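Local coordinates for protein nickel-dependent hydrogenase large subunit (Allochromatium vinosum, PDB 3MYR) that catalyses the reversible oxidation of molecular hydrogen at a nickel-iron centre, passing electrons to an acceptor, as the large subunit of a heterodimeric [NiFe] hydrogenase, at residues A98-D103 / A434-I439; E326-S331 / V337-G342; W375-R380 / N503-V508; H402-E407 / L440-Q445; H534-V537 / I543-L546. All blocks are in the same frame, centred on the assembly; numbering follows the deposited sequence.

Interaction 1: A98-D103 / A434-I439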
# COMPACT_ATOMS: atom_id res chain seq x y z
N ALA B 98 -0.13 -13.70 -2.23
CA ALA B 98 0.22 -13.38 -0.81
C ALA B 98 -0.07 -11.92 -0.55
O ALA B 98 -0.48 -11.55 0.58
CB ALA B 98 1.71 -13.66 -0.49
N GLN B 99 0.19 -11.06 -1.55
CA GLN B 99 -0.02 -9.60 -1.32
C GLN B 99 -1.54 -9.27 -1.19
O GLN B 99 -1.96 -8.43 -0.37
CB GLN B 99 0.58 -8.80 -2.50
CG GLN B 99 0.20 -7.30 -2.47
CD GLN B 99 0.68 -6.61 -1.16
OE1 GLN B 99 1.70 -6.98 -0.62
NE2 GLN B 99 -0.07 -5.60 -0.67
N TYR B 100 -2.37 -9.82 -2.10
CA TYR B 100 -3.80 -9.67 -1.99
C TYR B 100 -4.31 -10.05 -0.61
O TYR B 100 -5.13 -9.34 -0.02
CB TYR B 100 -4.53 -10.63 -2.97
CG TYR B 100 -4.87 -9.96 -4.26
CD1 TYR B 100 -3.89 -9.77 -5.26
CD2 TYR B 100 -6.18 -9.63 -4.54
CE1 TYR B 100 -4.21 -9.25 -6.52
CE2 TYR B 100 -6.50 -9.11 -5.80
CZ TYR B 100 -5.55 -8.96 -6.80
OH TYR B 100 -5.96 -8.45 -8.08
N ILE B 101 -3.92 -11.23 -0.16
CA ILE B 101 -4.50 -11.77 1.09
C ILE B 101 -4.08 -10.89 2.27
O ILE B 101 -4.90 -10.48 3.06
CB ILE B 101 -4.06 -13.19 1.24
CG1 ILE B 101 -4.83 -13.96 0.12
CG2 ILE B 101 -4.52 -13.77 2.59
CD1 ILE B 101 -4.03 -15.19 -0.26
N HIS B 102 -2.79 -10.55 2.35
CA HIS B 102 -2.29 -9.69 3.40
C HIS B 102 -3.06 -8.38 3.36
O HIS B 102 -3.51 -7.88 4.36
CB HIS B 102 -0.77 -9.43 3.15
CG HIS B 102 -0.15 -8.53 4.18
ND1 HIS B 102 -0.16 -7.15 4.07
CD2 HIS B 102 0.44 -8.82 5.36
CE1 HIS B 102 0.47 -6.65 5.12
NE2 HIS B 102 0.80 -7.63 5.94
N ASP B 103 -3.14 -7.78 2.18
CA ASP B 103 -3.64 -6.42 2.01
C ASP B 103 -5.20 -6.37 2.28
O ASP B 103 -5.66 -5.52 3.02
CB ASP B 103 -3.32 -6.05 0.55
CG ASP B 103 -3.45 -4.59 0.25
OD1 ASP B 103 -4.26 -3.88 0.93
OD2 ASP B 103 -2.72 -4.15 -0.70
N ALA B 434 -13.74 -9.72 0.20
CA ALA B 434 -13.58 -10.94 0.99
C ALA B 434 -13.68 -12.19 0.10
O ALA B 434 -12.92 -13.08 0.25
CB ALA B 434 -14.66 -11.00 2.09
N LEU B 435 -14.67 -12.26 -0.79
CA LEU B 435 -14.88 -13.42 -1.68
C LEU B 435 -13.67 -13.65 -2.58
O LEU B 435 -13.27 -14.77 -2.76
CB LEU B 435 -16.11 -13.27 -2.59
CG LEU B 435 -17.44 -13.08 -1.78
CD1 LEU B 435 -18.65 -13.00 -2.71
CD2 LEU B 435 -17.57 -14.14 -0.59
N GLU B 436 -13.10 -12.59 -3.15
CA GLU B 436 -11.97 -12.82 -4.07
C GLU B 436 -10.75 -13.25 -3.27
O GLU B 436 -9.91 -13.98 -3.79
CB GLU B 436 -11.68 -11.59 -4.96
CG GLU B 436 -10.85 -10.52 -4.23
CD GLU B 436 -10.45 -9.39 -5.19
OE1 GLU B 436 -9.74 -8.43 -4.76
OE2 GLU B 436 -10.87 -9.43 -6.38
N SER B 437 -10.66 -12.84 -2.00
CA SER B 437 -9.62 -13.43 -1.09
C SER B 437 -9.72 -14.94 -0.94
O SER B 437 -8.70 -15.63 -0.92
CB SER B 437 -9.67 -12.86 0.33
OG SER B 437 -9.51 -11.45 0.23
N LYS B 438 -10.93 -15.44 -0.82
CA LYS B 438 -11.14 -16.89 -0.76
C LYS B 438 -10.73 -17.54 -2.10
O LYS B 438 -10.10 -18.63 -2.14
CB LYS B 438 -12.63 -17.18 -0.45
CG LYS B 438 -13.06 -18.67 -0.61
CD LYS B 438 -12.09 -19.62 0.21
CE LYS B 438 -12.67 -21.07 0.31
NZ LYS B 438 -11.59 -21.95 0.99
N ILE B 439 -11.04 -16.90 -3.20
CA ILE B 439 -10.70 -17.52 -4.49
C ILE B 439 -9.16 -17.57 -4.59
O ILE B 439 -8.61 -18.56 -5.06
CB ILE B 439 -11.30 -16.71 -5.66
CG1 ILE B 439 -12.86 -16.89 -5.65
CG2 ILE B 439 -10.65 -17.16 -7.04
CD1 ILE B 439 -13.55 -16.01 -6.66
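E436 reaches Y100 through a first torsion of 81°, which sets CG between its own backbone N and carbonyl carbon, and an extended chain beyond that point then carries the carboxylate across to the neighbouring helix. There the two side chains cross at about a right angle, and Y100 presents its ring rim to the acid. E436 OE1 sits 3.5 Å from Y100 CE2, at the edge and in the plane of the ring, while the carboxylate itself is turned 65° to that plane. The next ring atom, Y100 CD2, is 3.8 Å from E436 OE1. An aromatic C-H edge is slightly positive, so a carboxylate oxygen there is probably favourable, though weak. Firmer partners grip the same oxygen: H104 by a hydrogen bond and R393 by a salt bridge. The phenol end of Y100 is held by the carbonyl of E484. The two helices, 86-112 and 426-456, belong to the buried helical core of the large subunit. The side chain of Y100 is about 7 Å from the bound Ni-Fe oxidized active center. The helix backbones come close at I101 and S437, whose CA atoms are 5.8 Å apart; there I101 CG1 lies 4.3 Å from S437 O, and S437 OG turns back to R433 O of its own helix.

Interaction 2: E326-S331 / V337-G342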
# COMPACT_ATOMS: atom_id res chain seq x y z
N GLU B 326 -6.17 9.88 -20.01
CA GLU B 326 -6.30 10.61 -18.76
C GLU B 326 -6.55 12.08 -19.05
O GLU B 326 -5.82 12.69 -19.90
CB GLU B 326 -5.04 10.49 -17.92
CG GLU B 326 -4.76 9.05 -17.42
CD GLU B 326 -3.49 8.95 -16.59
OE1 GLU B 326 -3.65 8.75 -15.36
OE2 GLU B 326 -2.36 9.05 -17.16
N PHE B 327 -7.50 12.62 -18.32
CA PHE B 327 -7.94 14.01 -18.50
C PHE B 327 -7.51 14.82 -17.28
O PHE B 327 -7.27 14.25 -16.18
CB PHE B 327 -9.47 14.08 -18.68
CG PHE B 327 -9.94 13.58 -20.02
CD1 PHE B 327 -10.16 14.48 -21.09
CD2 PHE B 327 -10.18 12.23 -20.22
CE1 PHE B 327 -10.64 14.01 -22.36
CE2 PHE B 327 -10.65 11.73 -21.47
CZ PHE B 327 -10.88 12.63 -22.56
N VAL B 328 -7.38 16.13 -17.50
CA VAL B 328 -6.94 17.04 -16.47
C VAL B 328 -7.83 18.29 -16.38
O VAL B 328 -7.43 19.28 -15.81
CB VAL B 328 -5.48 17.38 -16.57
CG1 VAL B 328 -4.62 16.09 -16.45
CG2 VAL B 328 -5.16 18.19 -17.89
N ASN B 329 -9.06 18.20 -16.90
CA ASN B 329 -9.97 19.37 -16.88
C ASN B 329 -10.17 19.84 -15.44
O ASN B 329 -10.54 20.98 -15.26
CB ASN B 329 -11.37 18.99 -17.35
CG ASN B 329 -11.36 18.21 -18.64
OD1 ASN B 329 -11.20 16.99 -18.63
ND2 ASN B 329 -11.64 18.90 -19.77
N HIS B 330 -10.06 18.94 -14.44
CA HIS B 330 -10.22 19.34 -13.02
C HIS B 330 -9.06 18.83 -12.14
O HIS B 330 -9.27 18.52 -10.97
CB HIS B 330 -11.55 18.84 -12.46
CG HIS B 330 -12.72 19.63 -12.96
ND1 HIS B 330 -13.55 19.19 -13.98
CD2 HIS B 330 -13.15 20.88 -12.63
CE1 HIS B 330 -14.49 20.11 -14.20
NE2 HIS B 330 -14.27 21.13 -13.40
N SER B 331 -7.84 18.83 -12.70
CA SER B 331 -6.63 18.33 -12.04
C SER B 331 -5.56 19.41 -12.15
O SER B 331 -5.59 20.22 -13.09
CB SER B 331 -6.12 17.05 -12.73
OG SER B 331 -7.19 16.09 -12.82
N VAL B 337 -0.89 19.91 -25.13
CA VAL B 337 -1.89 19.83 -26.21
C VAL B 337 -3.16 20.59 -25.86
O VAL B 337 -4.07 20.68 -26.68
CB VAL B 337 -2.19 18.36 -26.63
CG1 VAL B 337 -0.89 17.67 -27.20
CG2 VAL B 337 -2.72 17.55 -25.42
N GLY B 338 -3.24 21.15 -24.65
CA GLY B 338 -4.49 21.80 -24.21
C GLY B 338 -5.12 21.01 -23.08
O GLY B 338 -5.15 19.78 -23.12
N ASN B 339 -5.56 21.74 -22.04
CA ASN B 339 -6.03 21.13 -20.78
C ASN B 339 -7.39 20.50 -20.84
O ASN B 339 -7.89 19.97 -19.85
CB ASN B 339 -5.97 22.15 -19.65
CG ASN B 339 -4.55 22.59 -19.36
OD1 ASN B 339 -3.57 21.87 -19.70
ND2 ASN B 339 -4.42 23.82 -18.85
N ASP B 340 -7.99 20.54 -22.01
CA ASP B 340 -9.26 19.88 -22.26
C ASP B 340 -9.10 18.53 -23.01
O ASP B 340 -10.06 17.81 -23.17
CB ASP B 340 -10.22 20.83 -23.00
CG ASP B 340 -9.68 21.26 -24.41
OD1 ASP B 340 -10.51 21.73 -25.25
OD2 ASP B 340 -8.44 21.20 -24.67
N ARG B 341 -7.89 18.19 -23.44
CA ARG B 341 -7.66 16.95 -24.17
C ARG B 341 -7.35 15.78 -23.26
O ARG B 341 -6.83 15.98 -22.16
CB ARG B 341 -6.47 17.12 -25.09
CG ARG B 341 -6.57 18.30 -26.07
CD ARG B 341 -7.77 18.19 -26.97
NE ARG B 341 -7.39 17.44 -28.17
CZ ARG B 341 -8.15 17.35 -29.27
NH1 ARG B 341 -7.72 16.65 -30.33
NH2 ARG B 341 -9.36 17.94 -29.32
N GLY B 342 -7.66 14.57 -23.70
CA GLY B 342 -7.34 13.37 -22.92
C GLY B 342 -6.04 12.83 -23.52
O GLY B 342 -5.86 12.91 -24.73
O HOH W 1 -7.87 17.24 -20.02
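F327 lays its ring against G342. From CB the side chain leaves with CG beside the backbone N (chi1 -73°), and CG is already 3.9 Å from G342 CA. Along one side of the ring, CD1 faces the backbone of the turn, with D340 O at the ring edge 3.9 Å from it. CE1 comes to 3.3 Å from G342 N, and CZ, at the tip, lies 3.6 Å from G342 CA. That CA stands over the ring face, 15° off the normal, a CH-pi contact for which glycine is suited: a CB here would run into F327 CZ. R520 adds a cation-pi partner to the same ring. The loop folds back on the end of strand 324-327 through a type I beta turn from G338 to R341, closed by R341 N to G338 O. No direct hydrogen bond joins the two segments; a water does the work instead, accepting from V328 N and donating to both N339 O and R341 O, each 2.7 Å from the water O. Beside it, V328 CG2 packs 3.8 Å from N339 O, and N329 swings its amide over the turn, ND2 resting 3.6 Å from D340 CA. The E326 carbonyl receives a CA-H...O contact from G342 CA as well as the hydroxyl of Y335. The carboxylate of E326 points the other way, to within about 4 Å of the magnesium ion.

Interaction 3: W375-R380 / N503-V508. With MG (magnesium ion), chain O; NFV (Ni-Fe oxidized active center), chain N.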
# COMPACT_ATOMS: atom_id res chain seq x y z
N TRP B 375 -4.81 16.45 -7.17
CA TRP B 375 -3.57 16.00 -7.75
C TRP B 375 -3.78 14.72 -8.52
O TRP B 375 -2.86 14.30 -9.20
CB TRP B 375 -2.42 15.83 -6.73
CG TRP B 375 -1.82 17.14 -6.28
CD1 TRP B 375 -1.88 17.68 -5.03
CD2 TRP B 375 -1.03 18.01 -7.07
NE1 TRP B 375 -1.21 18.89 -4.99
CE2 TRP B 375 -0.71 19.13 -6.25
CE3 TRP B 375 -0.64 18.03 -8.43
CZ2 TRP B 375 0.08 20.20 -6.71
CZ3 TRP B 375 0.18 19.09 -8.88
CH2 TRP B 375 0.49 20.17 -8.04
N LEU B 376 -4.99 14.16 -8.50
CA LEU B 376 -5.28 12.98 -9.37
C LEU B 376 -5.66 13.41 -10.76
O LEU B 376 -6.50 14.30 -10.92
CB LEU B 376 -6.41 12.06 -8.81
CG LEU B 376 -6.03 11.24 -7.54
CD1 LEU B 376 -5.95 12.19 -6.28
CD2 LEU B 376 -7.19 10.24 -7.34
N LYS B 377 -5.03 12.80 -11.78
CA LYS B 377 -5.59 12.82 -13.14
C LYS B 377 -6.96 12.09 -13.17
O LYS B 377 -7.28 11.33 -12.24
CB LYS B 377 -4.63 12.18 -14.13
CG LYS B 377 -3.31 12.96 -14.29
CD LYS B 377 -2.40 12.24 -15.26
CE LYS B 377 -1.08 13.00 -15.38
NZ LYS B 377 -0.06 12.23 -16.21
N ALA B 378 -7.75 12.33 -14.24
CA ALA B 378 -9.04 11.67 -14.43
C ALA B 378 -9.05 10.64 -15.57
O ALA B 378 -9.19 11.02 -16.72
CB ALA B 378 -10.15 12.72 -14.63
N PRO B 379 -8.83 9.35 -15.24
CA PRO B 379 -8.73 8.34 -16.30
C PRO B 379 -10.15 8.03 -16.74
O PRO B 379 -11.07 7.95 -15.91
CB PRO B 379 -8.10 7.11 -15.56
CG PRO B 379 -7.40 7.71 -14.41
CD PRO B 379 -8.41 8.79 -13.95
N ARG B 380 -10.32 7.80 -18.04
CA ARG B 380 -11.62 7.43 -18.60
C ARG B 380 -11.39 6.28 -19.59
O ARG B 380 -10.32 6.21 -20.22
CB ARG B 380 -12.25 8.65 -19.34
CG ARG B 380 -12.64 9.85 -18.43
CD ARG B 380 -13.70 9.43 -17.45
NE ARG B 380 -14.13 10.52 -16.55
CZ ARG B 380 -13.67 10.72 -15.31
NH1 ARG B 380 -12.69 9.98 -14.81
NH2 ARG B 380 -14.17 11.71 -14.56
N ASN B 503 9.61 8.01 -21.73
CA ASN B 503 8.40 8.35 -21.00
C ASN B 503 8.05 7.16 -20.14
O ASN B 503 8.24 5.98 -20.53
CB ASN B 503 7.22 8.64 -21.97
CG ASN B 503 6.10 9.48 -21.31
OD1 ASN B 503 6.24 9.87 -20.14
ND2 ASN B 503 4.98 9.69 -22.02
N TYR B 504 7.42 7.44 -19.01
CA TYR B 504 6.91 6.39 -18.18
C TYR B 504 5.62 6.95 -17.57
O TYR B 504 5.63 7.93 -16.82
CB TYR B 504 7.96 6.04 -17.12
CG TYR B 504 7.71 4.69 -16.45
CD1 TYR B 504 8.58 3.60 -16.68
CD2 TYR B 504 6.61 4.50 -15.60
CE1 TYR B 504 8.39 2.39 -16.04
CE2 TYR B 504 6.42 3.27 -14.97
CZ TYR B 504 7.35 2.22 -15.19
OH TYR B 504 7.14 0.95 -14.65
N GLN B 505 4.50 6.29 -17.80
CA GLN B 505 3.27 6.82 -17.22
C GLN B 505 2.54 5.69 -16.47
O GLN B 505 2.24 4.62 -17.04
CB GLN B 505 2.39 7.38 -18.39
CG GLN B 505 3.00 8.67 -18.96
CD GLN B 505 2.86 9.83 -17.94
OE1 GLN B 505 1.81 9.98 -17.31
NE2 GLN B 505 3.84 10.71 -17.91
N ALA B 506 2.17 5.94 -15.24
CA ALA B 506 1.39 4.96 -14.50
C ALA B 506 -0.05 5.44 -14.44
O ALA B 506 -0.30 6.60 -14.15
CB ALA B 506 1.94 4.75 -13.04
N VAL B 507 -0.99 4.53 -14.66
CA VAL B 507 -2.38 4.79 -14.34
C VAL B 507 -2.77 3.68 -13.38
O VAL B 507 -2.74 2.50 -13.71
CB VAL B 507 -3.28 4.74 -15.58
CG1 VAL B 507 -4.69 5.17 -15.20
CG2 VAL B 507 -2.68 5.63 -16.75
N VAL B 508 -3.23 4.09 -12.22
CA VAL B 508 -3.24 3.24 -11.02
C VAL B 508 -4.73 3.07 -10.57
O VAL B 508 -5.56 3.94 -10.86
CB VAL B 508 -2.34 3.91 -9.95
CG1 VAL B 508 -2.17 3.00 -8.75
CG2 VAL B 508 -0.94 4.16 -10.59
MG MG O . 0.12 8.66 -13.73
FE NFV N . -2.17 0.50 -5.10
NI NFV N . -1.17 1.82 -2.59
C1 NFV N . -1.82 0.14 -6.60
O1 NFV N . -1.59 -0.18 -7.77
C2 NFV N . -3.16 -1.13 -4.99
N2 NFV N . -3.75 -2.15 -4.93
C3 NFV N . -3.70 1.48 -5.61
N3 NFV N . -4.64 2.12 -5.92
O4 NFV N . -2.66 0.85 -3.21
O HOH W 2 0.33 10.78 -13.47
O HOH W 3 -0.18 9.00 -15.74
O HOH W 4 -1.93 8.89 -13.38
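The amide of Q505 meets K377 at its oxygen end: K377 NZ lies 3.1 Å from Q505 OE1, a little to one side of the amide plane, and water 3 donates to the same oxygen at 2.7 Å from the other side of that plane. The proline ring of P379 turns CB and CG to V507, CG being 3.8 Å from V507 CG1. The K377 chain is extended beyond CG, which delivers its ammonium to the magnesium shell; there it makes a weak bond to water 2, while Q349 O takes a hydrogen bond from it. The magnesium is bound by A506 O at 2.1 Å, by three waters, and by E42 and H561. K377 and Q505 therefore form a second shell, Q505 probably helping to orient water 3. One residue on from the strand, V508 CG1 touches the nickel-iron centre, 3.4 Å from its O1. Strand 378-381, paired with 324-327, thus faces 500-507, an outer strand of a three-stranded antiparallel sheet; E326 of strand 324-327 touches P379, K377 and V507, and W512 of helix 509-514 packs on both P379 and V507.

Interaction 4: H402-E407 / L440-Q445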
# COMPACT_ATOMS: atom_id res chain seq x y z
N HIS B 402 -17.14 -18.24 -14.02
CA HIS B 402 -16.20 -18.86 -13.06
C HIS B 402 -17.00 -19.58 -11.99
O HIS B 402 -17.79 -18.91 -11.29
CB HIS B 402 -15.25 -17.82 -12.45
CG HIS B 402 -14.25 -18.37 -11.46
ND1 HIS B 402 -12.93 -18.68 -11.80
CD2 HIS B 402 -14.35 -18.61 -10.13
CE1 HIS B 402 -12.29 -19.13 -10.73
NE2 HIS B 402 -13.13 -19.09 -9.70
N ASP B 403 -16.80 -20.90 -11.84
CA ASP B 403 -17.75 -21.69 -11.05
C ASP B 403 -17.69 -21.32 -9.57
O ASP B 403 -18.72 -21.19 -8.91
CB ASP B 403 -17.51 -23.18 -11.18
CG ASP B 403 -18.15 -23.77 -12.47
OD1 ASP B 403 -19.09 -23.20 -13.09
OD2 ASP B 403 -17.69 -24.85 -12.85
N GLN B 404 -16.48 -21.24 -9.03
CA GLN B 404 -16.36 -20.96 -7.62
C GLN B 404 -16.91 -19.54 -7.30
O GLN B 404 -17.65 -19.38 -6.32
CB GLN B 404 -14.90 -21.09 -7.16
CG GLN B 404 -14.69 -20.74 -5.72
CD GLN B 404 -13.22 -20.83 -5.30
OE1 GLN B 404 -12.32 -20.68 -6.14
NE2 GLN B 404 -12.99 -21.11 -4.03
N ALA B 405 -16.58 -18.55 -8.15
CA ALA B 405 -17.08 -17.19 -7.94
C ALA B 405 -18.60 -17.15 -7.97
O ALA B 405 -19.24 -16.45 -7.17
CB ALA B 405 -16.50 -16.21 -8.97
N ARG B 406 -19.20 -17.92 -8.87
CA ARG B 406 -20.62 -17.94 -8.99
C ARG B 406 -21.22 -18.53 -7.69
O ARG B 406 -22.22 -18.05 -7.18
CB ARG B 406 -20.97 -18.88 -10.14
CG ARG B 406 -21.93 -18.35 -11.11
CD ARG B 406 -21.18 -17.65 -12.19
NE ARG B 406 -21.68 -18.01 -13.51
CZ ARG B 406 -22.80 -17.53 -14.08
NH1 ARG B 406 -23.10 -17.96 -15.30
NH2 ARG B 406 -23.62 -16.70 -13.43
N GLU B 407 -20.64 -19.62 -7.22
CA GLU B 407 -21.10 -20.28 -6.00
C GLU B 407 -20.99 -19.34 -4.79
O GLU B 407 -21.89 -19.25 -3.99
CB GLU B 407 -20.20 -21.46 -5.75
CG GLU B 407 -20.67 -22.62 -4.87
CD GLU B 407 -19.77 -23.91 -5.11
OE1 GLU B 407 -20.33 -25.03 -5.33
OE2 GLU B 407 -18.50 -23.81 -5.14
N LEU B 440 -8.47 -16.51 -4.17
CA LEU B 440 -7.01 -16.42 -4.37
C LEU B 440 -6.31 -17.38 -3.43
O LEU B 440 -5.29 -17.98 -3.75
CB LEU B 440 -6.51 -15.02 -4.10
CG LEU B 440 -6.69 -14.18 -5.33
CD1 LEU B 440 -6.45 -12.74 -5.00
CD2 LEU B 440 -5.63 -14.60 -6.31
N VAL B 441 -6.80 -17.45 -2.20
CA VAL B 441 -6.14 -18.32 -1.25
C VAL B 441 -6.23 -19.81 -1.66
O VAL B 441 -5.24 -20.48 -1.56
CB VAL B 441 -6.58 -18.07 0.24
CG1 VAL B 441 -7.79 -18.93 0.60
CG2 VAL B 441 -5.44 -18.36 1.10
N ASP B 442 -7.34 -20.26 -2.24
CA ASP B 442 -7.43 -21.59 -2.81
C ASP B 442 -6.51 -21.76 -4.00
O ASP B 442 -6.02 -22.82 -4.18
CB ASP B 442 -8.87 -21.94 -3.27
CG ASP B 442 -9.86 -22.05 -2.08
OD1 ASP B 442 -11.09 -22.16 -2.30
OD2 ASP B 442 -9.38 -22.07 -0.90
N ALA B 443 -6.28 -20.72 -4.81
CA ALA B 443 -5.40 -20.88 -5.98
C ALA B 443 -3.90 -21.07 -5.62
O ALA B 443 -3.12 -21.60 -6.44
CB ALA B 443 -5.55 -19.69 -6.90
N MET B 444 -3.50 -20.54 -4.45
CA MET B 444 -2.11 -20.54 -4.01
C MET B 444 -1.55 -21.94 -4.01
O MET B 444 -0.40 -22.08 -4.36
CB MET B 444 -1.93 -19.97 -2.59
CG MET B 444 -2.29 -18.45 -2.45
SD MET B 444 -1.01 -17.42 -3.15
CE MET B 444 0.26 -17.59 -1.82
N GLN B 445 -2.32 -22.94 -3.55
CA GLN B 445 -1.84 -24.31 -3.45
C GLN B 445 -1.49 -24.82 -4.86
O GLN B 445 -0.47 -25.45 -5.04
CB GLN B 445 -2.83 -25.28 -2.74
CG GLN B 445 -2.16 -26.69 -2.34
CD GLN B 445 -0.91 -26.53 -1.37
OE1 GLN B 445 0.16 -27.15 -1.56
NE2 GLN B 445 -1.05 -25.69 -0.39
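Q404 and D442 bridge two helices, 403-416 and 426-456, near the surface of the helical part of the large subunit. The backbones stay well apart, 10.2 Å between the CA atoms of Q404 and D442, and the gap is spanned by these two side chains, the amide nitrogen of one meeting a carboxylate oxygen of the other. Q404 stretches out fully: CG is anti to its backbone N (chi1 177°) and the chain runs straight on. D442, shorter, holds CG beside its own backbone N and turns its carboxylate to meet the glutamine. The other oxygen, D442 OD2, is taken by salt bridges to K438 on the same helix and R250 on helix 236-265, so the carboxylate links three helices. With a leucine in place of Q404, D442 OD1 would probably lose its donor from helix 403-416, and with it the polar link between these two helices. Apolar packing runs alongside, from I439, just before the segment 440-445 on helix 426-456, which touches H402, Q404 and A405. The amide and carboxylate planes are nearly parallel, 11° apart, and NE2 comes to the anti side of OD1, somewhat out of the carboxylate plane. Q404 NE2 donates to D442 OD1 over 2.8 Å, a short bond but a bent one, with an angle of 138° at the hydrogen.

Interaction 5: H534-V537 / I543-L546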
# COMPACT_ATOMS: atom_id res chain seq x y z
N HIS B 534 -26.97 8.71 -0.40
CA HIS B 534 -26.39 8.94 0.94
C HIS B 534 -27.05 10.07 1.70
O HIS B 534 -27.15 11.15 1.19
CB HIS B 534 -24.87 9.23 0.85
CG HIS B 534 -24.06 8.02 0.47
ND1 HIS B 534 -23.11 7.45 1.30
CD2 HIS B 534 -24.12 7.22 -0.63
CE1 HIS B 534 -22.64 6.34 0.75
NE2 HIS B 534 -23.23 6.17 -0.41
N GLN B 535 -27.26 9.86 3.00
CA GLN B 535 -27.75 10.88 3.97
C GLN B 535 -26.77 10.88 5.14
O GLN B 535 -26.17 9.83 5.46
CB GLN B 535 -29.18 10.54 4.43
CG GLN B 535 -30.27 10.73 3.32
CD GLN B 535 -30.30 9.58 2.21
OE1 GLN B 535 -30.68 9.82 1.04
NE2 GLN B 535 -29.91 8.35 2.60
N LEU B 536 -26.44 12.06 5.66
CA LEU B 536 -25.59 12.15 6.87
C LEU B 536 -26.46 12.48 8.08
O LEU B 536 -27.16 13.51 8.07
CB LEU B 536 -24.57 13.27 6.70
CG LEU B 536 -23.21 12.95 6.04
CD1 LEU B 536 -23.45 11.95 4.95
CD2 LEU B 536 -22.58 14.24 5.50
N VAL B 537 -26.43 11.66 9.13
CA VAL B 537 -27.06 12.12 10.34
C VAL B 537 -26.41 13.35 11.00
O VAL B 537 -27.12 14.22 11.54
CB VAL B 537 -27.56 11.04 11.36
CG1 VAL B 537 -27.53 9.62 10.87
CG2 VAL B 537 -27.05 11.28 12.78
N ILE B 543 -19.67 9.37 9.50
CA ILE B 543 -19.43 7.97 9.35
C ILE B 543 -20.00 7.40 8.04
O ILE B 543 -19.46 6.47 7.49
CB ILE B 543 -19.97 7.27 10.57
CG1 ILE B 543 -19.49 5.81 10.66
CG2 ILE B 543 -21.48 7.37 10.60
CD1 ILE B 543 -19.63 5.23 12.10
N GLU B 544 -21.04 8.02 7.47
CA GLU B 544 -21.62 7.44 6.26
C GLU B 544 -20.72 7.68 5.08
O GLU B 544 -20.67 6.89 4.16
CB GLU B 544 -23.00 8.04 5.96
CG GLU B 544 -24.08 7.85 7.10
CD GLU B 544 -24.12 8.99 8.13
OE1 GLU B 544 -25.17 9.18 8.78
OE2 GLU B 544 -23.11 9.70 8.34
N ILE B 545 -20.02 8.81 5.06
CA ILE B 545 -19.05 9.07 4.01
C ILE B 545 -17.90 8.04 4.10
O ILE B 545 -17.53 7.41 3.10
CB ILE B 545 -18.54 10.52 4.10
CG1 ILE B 545 -19.60 11.45 3.51
CG2 ILE B 545 -17.19 10.68 3.32
CD1 ILE B 545 -19.24 13.01 3.67
N LEU B 546 -17.40 7.84 5.32
CA LEU B 546 -16.27 6.98 5.55
C LEU B 546 -16.62 5.56 5.13
O LEU B 546 -15.81 4.89 4.54
CB LEU B 546 -15.84 7.02 7.03
CG LEU B 546 -15.37 8.39 7.56
CD1 LEU B 546 -14.92 8.23 9.03
CD2 LEU B 546 -14.25 8.97 6.75
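E544 lies across the loop 534-537, its CG against the Q535 carbonyl and its carboxylate at the V537 amide, with CG 3.3 Å from Q535 O. This is the start of helix 543-551 packing on the loop that leads into it from helix 525-531, a loop whose backbone also bonds to I28 of strand 27-35 and to A26 just before it. The E544 chain bends at chi2, 90°, folding the carboxylate back along the loop rather than outward, and this brings OE1 to the backbone N-H of V537. L536 lines the other carboxylate oxygen, its CG 4.0 Å from E544 OE2, and packs CD2 on I545 CD1, also at 4.0 Å. I28 of strand 27-35 touches both L536 and I545, closing this small apolar group. An alanine in place of E544 would probably leave V537 N without the acceptor it meets here and open a gap beside the Q535 carbonyl. W271 packs on E544 from another loop. E544 OE1 accepts from V537 N over 2.8 Å in a nearly straight bond, 173°, the N-H coming from above the carboxylate plane.

Overall arrangement
From the N terminus, helix 86-112 opens interaction 1, which closes only at helix 426-456. Interaction 2, a short loop at the end of strand 324-327, is nested inside it. Interaction 3 begins at strand 378-381, the next strand of the same sheet, and closes at 500-507, so it crosses interaction 1; interactions 2 and 3 touch, F327 O bonding to A378 N. Interaction 4 opens at helix 403-416, crosses interaction 1 and lies within the loop of interaction 3. Interactions 1 and 4 share helix 426-456 and pack together, I101 against V441. Interaction 5 follows in series, about 15 Å at nearest atoms from interaction 3, joining the loop at 534-537 to helix 543-551.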